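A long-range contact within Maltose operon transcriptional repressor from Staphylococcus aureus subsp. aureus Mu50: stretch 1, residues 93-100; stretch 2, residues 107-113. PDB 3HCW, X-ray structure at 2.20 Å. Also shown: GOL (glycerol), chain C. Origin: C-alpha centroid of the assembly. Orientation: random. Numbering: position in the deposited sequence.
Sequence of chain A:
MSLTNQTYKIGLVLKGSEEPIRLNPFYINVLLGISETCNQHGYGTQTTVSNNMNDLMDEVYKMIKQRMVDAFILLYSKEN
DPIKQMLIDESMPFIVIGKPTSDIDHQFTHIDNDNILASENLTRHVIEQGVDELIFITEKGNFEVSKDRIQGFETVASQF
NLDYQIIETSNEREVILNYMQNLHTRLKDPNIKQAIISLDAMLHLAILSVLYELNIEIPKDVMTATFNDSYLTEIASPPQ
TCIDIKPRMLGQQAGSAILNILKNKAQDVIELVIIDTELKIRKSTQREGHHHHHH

Stretch 1, residues 93-100: PFIVIGKP
Stretch 2 (107-113) QFTHIDN

The most unusual feature is the His110 ring, held between Val96 and Pro100 on opposite faces. Val96 CB lies 3.7 Å from the ring centroid of His110, and Pro100 CB lies 4.0 Å from it, almost on the ring normal. Both are CH-pi contacts. At the ring edge, His110 ND1 donates a weak hydrogen bond to Gly98 O at 3.3 Å. The His110 rotamer is m, with chi2 -114°; Val96 is t.

The backbones run parallel, with 13° between the strand directions. Strand 94-97 pairs Val96 with His110 and Ile97 with Ile111, each at CA-CA 4.8 Å. Phi/psi values are extended: -120/129 for Val96, -90/107 for Ile97, -115/144 for His110 and -124/120 for Ile111. Three backbone hydrogen bonds fix the register. Val96 N donates to Thr109 O (3.2 Å), Ile111 N to Val96 O (2.9 Å), and Gly98 N to Ile111 O (2.9 Å). Val96 thus uses both its N and its O across the pair.

Side chains alternate between the two faces of the sheet. Val96 and His110 share one face; Ile97 and Ile111 share the other. Ile97 is m, t. Ile111 has chi1 -71° and chi2 97°, and its CD1 packs 3.8 Å from Ile95 CG2, an apolar contact.

Before the bridges, Phe94 (p, chi2 -88°) and Phe108 (m, chi2 -74°) form an offset stack. Their centroids are 4.5 Å apart and their planes 17° apart. Phe94 CZ approaches Phe108 CD1 to 3.6 Å.

Gly98 has phi/psi 147/-164, where a CB would jam against the preceding carbonyl O. Asp112 (t) brings OD2 within 3.3 Å of Lys99 N, but the angle is too poor for a hydrogen bond. Asp112 OD1 accepts a hydrogen bond from glycerol O2 at 2.7 Å.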

ATOM      1  N   PRO A  93      13.520 -14.736  23.672  1.00 52.37           N
ATOM      2  CA  PRO A  93      13.715 -13.282  23.745  1.00 52.15           C
ATOM      3  C   PRO A  93      12.814 -12.587  22.736  1.00 51.57           C
ATOM      4  O   PRO A  93      12.661 -13.086  21.614  1.00 51.48           O
ATOM      5  CB  PRO A  93      15.182 -13.102  23.334  1.00 47.94           C
ATOM      6  CG  PRO A  93      15.815 -14.430  23.565  1.00 42.31           C
ATOM      7  CD  PRO A  93      14.745 -15.417  23.215  1.00 52.84           C
ATOM      8  N   PHE A  94      12.199 -11.471  23.134  1.00 45.98           N
ATOM      9  CA  PHE A  94      11.322 -10.727  22.224  1.00 44.10           C
ATOM     10  C   PHE A  94      11.187  -9.228  22.485  1.00 46.15           C
ATOM     11  O   PHE A  94      11.532  -8.729  23.551  1.00 46.90           O
ATOM     12  CB  PHE A  94       9.934 -11.389  22.070  1.00 48.50           C
ATOM     13  CG  PHE A  94       9.098 -11.397  23.318  1.00 43.75           C
ATOM     14  CD1 PHE A  94       9.203 -12.440  24.234  1.00 54.55           C
ATOM     15  CD2 PHE A  94       8.162 -10.397  23.552  1.00 47.16           C
ATOM     16  CE1 PHE A  94       8.418 -12.473  25.380  1.00 45.17           C
ATOM     17  CE2 PHE A  94       7.371 -10.422  24.700  1.00 55.54           C
ATOM     18  CZ  PHE A  94       7.499 -11.464  25.613  1.00 52.84           C
ATOM     19  N   ILE A  95      10.687  -8.532  21.467  1.00 42.34           N
ATOM     20  CA  ILE A  95      10.256  -7.142  21.560  1.00 46.30           C
ATOM     21  C   ILE A  95       8.764  -7.120  21.248  1.00 42.33           C
ATOM     22  O   ILE A  95       8.263  -8.002  20.551  1.00 43.21           O
ATOM     23  CB  ILE A  95      11.079  -6.224  20.580  1.00 41.60           C
ATOM     24  CG1 ILE A  95      12.050  -5.353  21.358  1.00 39.84           C
ATOM     25  CG2 ILE A  95      10.215  -5.268  19.808  1.00 54.41           C
ATOM     26  CD1 ILE A  95      13.094  -6.109  22.082  1.00 29.47           C
ATOM     27  N   VAL A  96       8.048  -6.141  21.793  1.00 39.76           N
ATOM     28  CA  VAL A  96       6.664  -5.915  21.408  1.00 33.73           C
ATOM     29  C   VAL A  96       6.539  -4.520  20.832  1.00 35.72           C
ATOM     30  O   VAL A  96       6.992  -3.547  21.429  1.00 39.67           O
ATOM     31  CB  VAL A  96       5.694  -6.079  22.598  1.00 31.44           C
ATOM     32  CG1 VAL A  96       4.243  -5.861  22.157  1.00 37.52           C
ATOM     33  CG2 VAL A  96       5.849  -7.456  23.238  1.00 40.77           C
ATOM     34  N   ILE A  97       5.948  -4.419  19.654  1.00 35.00           N
ATOM     35  CA  ILE A  97       5.542  -3.124  19.170  1.00 37.08           C
ATOM     36  C   ILE A  97       4.111  -2.869  19.647  1.00 44.90           C
ATOM     37  O   ILE A  97       3.157  -3.497  19.169  1.00 40.48           O
ATOM     38  CB  ILE A  97       5.700  -2.987  17.655  1.00 42.38           C
ATOM     39  CG1 ILE A  97       7.158  -3.254  17.271  1.00 37.45           C
ATOM     40  CG2 ILE A  97       5.270  -1.595  17.202  1.00 39.69           C
ATOM     41  CD1 ILE A  97       7.476  -2.966  15.833  1.00 34.92           C
ATOM     42  N   GLY A  98       3.994  -1.964  20.624  1.00 44.45           N
ATOM     43  CA  GLY A  98       2.716  -1.589  21.231  1.00 40.35           C
ATOM     44  C   GLY A  98       2.865  -1.230  22.701  1.00 43.49           C
ATOM     45  O   GLY A  98       3.979  -0.986  23.181  1.00 41.71           O
ATOM     46  N   LYS A  99       1.737  -1.208  23.414  1.00 38.80           N
ATOM     47  CA  LYS A  99       1.691  -0.764  24.810  1.00 39.35           C
ATOM     48  C   LYS A  99       1.796  -1.897  25.846  1.00 38.39           C
ATOM     49  O   LYS A  99       1.069  -2.888  25.750  1.00 40.30           O
ATOM     50  CB  LYS A  99       0.395   0.006  25.070  1.00 32.71           C
ATOM     51  CG  LYS A  99       0.514   1.080  26.166  1.00 38.63           C
ATOM     52  CD  LYS A  99      -0.732   1.154  27.044  1.00 50.02           C
ATOM     53  CE  LYS A  99      -1.993   0.768  26.300  1.00 42.84           C
ATOM     54  NZ  LYS A  99      -3.192   1.124  27.107  1.00 54.27           N
ATOM     55  N   PRO A 100       2.685  -1.731  26.848  1.00 38.78           N
ATOM     56  CA  PRO A 100       2.738  -2.617  28.019  1.00 37.43           C
ATOM     57  C   PRO A 100       1.425  -2.568  28.776  1.00 48.58           C
ATOM     58  O   PRO A 100       0.880  -1.487  29.002  1.00 49.90           O
ATOM     59  CB  PRO A 100       3.867  -2.023  28.869  1.00 36.93           C
ATOM     60  CG  PRO A 100       4.060  -0.614  28.363  1.00 43.00           C
ATOM     61  CD  PRO A 100       3.721  -0.678  26.909  1.00 39.79           C
ATOM     62  N   GLN A 107       9.425  -6.666  32.299  1.00 56.15           N
ATOM     63  CA  GLN A 107      10.590  -7.446  31.884  1.00 56.56           C
ATOM     64  C   GLN A 107      10.917  -7.294  30.398  1.00 57.48           C
ATOM     65  O   GLN A 107      12.061  -7.500  29.988  1.00 62.16           O
ATOM     66  CB  GLN A 107      10.386  -8.938  32.204  1.00 57.51           C
ATOM     67  CG  GLN A 107      10.023  -9.260  33.656  1.00 62.71           C
ATOM     68  CD  GLN A 107      10.955  -8.601  34.660  1.00 77.00           C
ATOM     69  OE1 GLN A 107      10.529  -7.778  35.471  1.00 86.52           O
ATOM     70  NE2 GLN A 107      12.237  -8.951  34.603  1.00 87.58           N
ATOM     71  N   PHE A 108       9.911  -6.938  29.600  1.00 49.02           N
ATOM     72  CA  PHE A 108      10.019  -6.986  28.143  1.00 45.27           C
ATOM     73  C   PHE A 108       9.937  -5.616  27.486  1.00 47.47           C
ATOM     74  O   PHE A 108       9.000  -4.861  27.737  1.00 45.38           O
ATOM     75  CB  PHE A 108       8.964  -7.939  27.579  1.00 42.76           C
ATOM     76  CG  PHE A 108       9.008  -9.303  28.209  1.00 51.13           C
ATOM     77  CD1 PHE A 108      10.031 -10.196  27.885  1.00 44.66           C
ATOM     78  CD2 PHE A 108       8.059  -9.679  29.158  1.00 52.95           C
ATOM     79  CE1 PHE A 108      10.097 -11.454  28.486  1.00 60.61           C
ATOM     80  CE2 PHE A 108       8.114 -10.933  29.769  1.00 42.43           C
ATOM     81  CZ  PHE A 108       9.131 -11.825  29.431  1.00 58.08           C
ATOM     82  N   THR A 109      10.936  -5.299  26.668  1.00 38.03           N
ATOM     83  CA  THR A 109      10.984  -4.022  25.959  1.00 39.20           C
ATOM     84  C   THR A 109       9.796  -3.840  25.019  1.00 37.33           C
ATOM     85  O   THR A 109       9.484  -4.728  24.220  1.00 34.19           O
ATOM     86  CB  THR A 109      12.317  -3.856  25.192  1.00 31.63           C
ATOM     87  OG1 THR A 109      13.382  -3.784  26.140  1.00 36.97           O
ATOM     88  CG2 THR A 109      12.333  -2.570  24.367  1.00 39.21           C
ATOM     89  N   HIS A 110       9.125  -2.698  25.157  1.00 33.24           N
ATOM     90  CA  HIS A 110       8.051  -2.296  24.263  1.00 33.11           C
ATOM     91  C   HIS A 110       8.444  -1.041  23.489  1.00 31.91           C
ATOM     92  O   HIS A 110       9.134  -0.159  24.011  1.00 28.23           O
ATOM     93  CB  HIS A 110       6.776  -2.022  25.052  1.00 25.02           C
ATOM     94  CG  HIS A 110       6.063  -3.255  25.509  1.00 40.19           C
ATOM     95  ND1 HIS A 110       4.814  -3.607  25.046  1.00 38.55           N
ATOM     96  CD2 HIS A 110       6.412  -4.208  26.403  1.00 36.61           C
ATOM     97  CE1 HIS A 110       4.426  -4.726  25.634  1.00 39.27           C
ATOM     98  NE2 HIS A 110       5.378  -5.111  26.462  1.00 30.53           N
ATOM     99  N   ILE A 111       8.004  -0.976  22.238  1.00 39.49           N
ATOM    100  CA  ILE A 111       8.211   0.194  21.393  1.00 28.57           C
ATOM    101  C   ILE A 111       6.838   0.663  20.916  1.00 32.82           C
ATOM    102  O   ILE A 111       6.115  -0.081  20.272  1.00 35.12           O
ATOM    103  CB  ILE A 111       9.180  -0.109  20.203  1.00 35.87           C
ATOM    104  CG1 ILE A 111      10.625  -0.288  20.698  1.00 38.16           C
ATOM    105  CG2 ILE A 111       9.188   1.020  19.203  1.00 30.45           C
ATOM    106  CD1 ILE A 111      11.029  -1.699  20.899  1.00 53.51           C
ATOM    107  N   ASP A 112       6.471   1.892  21.253  1.00 25.46           N
ATOM    108  CA  ASP A 112       5.141   2.395  20.928  1.00 35.67           C
ATOM    109  C   ASP A 112       5.192   3.869  20.510  1.00 33.67           C
ATOM    110  O   ASP A 112       6.237   4.523  20.644  1.00 32.05           O
ATOM    111  CB  ASP A 112       4.238   2.224  22.155  1.00 29.07           C
ATOM    112  CG  ASP A 112       2.765   2.031  21.804  1.00 39.81           C
ATOM    113  OD1 ASP A 112       2.414   1.946  20.611  1.00 40.35           O
ATOM    114  OD2 ASP A 112       1.944   1.978  22.745  1.00 56.01           O
ATOM    115  N   ASN A 113       4.082   4.365  19.961  1.00 30.95           N
ATOM    116  CA  ASN A 113       3.791   5.796  19.957  1.00 29.76           C
ATOM    117  C   ASN A 113       3.012   6.074  21.231  1.00 35.30           C
ATOM    118  O   ASN A 113       2.510   5.133  21.877  1.00 30.21           O
ATOM    119  CB  ASN A 113       2.893   6.184  18.781  1.00 27.02           C
ATOM    120  CG  ASN A 113       3.493   5.857  17.436  1.00 30.24           C
ATOM    121  OD1 ASN A 113       2.970   5.017  16.704  1.00 24.52           O
ATOM    122  ND2 ASN A 113       4.589   6.524  17.092  1.00 21.85           N
TER
HETATM  123  C1  GOL C   1       0.533   1.974  16.494  1.00 40.59           C
HETATM  124  O1  GOL C   1       0.916   3.200  17.083  1.00 31.19           O
HETATM  125  C2  GOL C   1       1.330   0.866  17.170  1.00 44.34           C
HETATM  126  O2  GOL C   1       2.340   1.486  17.914  1.00 42.43           O
HETATM  127  C3  GOL C   1       0.481   0.017  18.125  1.00 54.23           C
HETATM  128  O3  GOL C   1       0.895  -1.345  18.076  1.00 37.66           O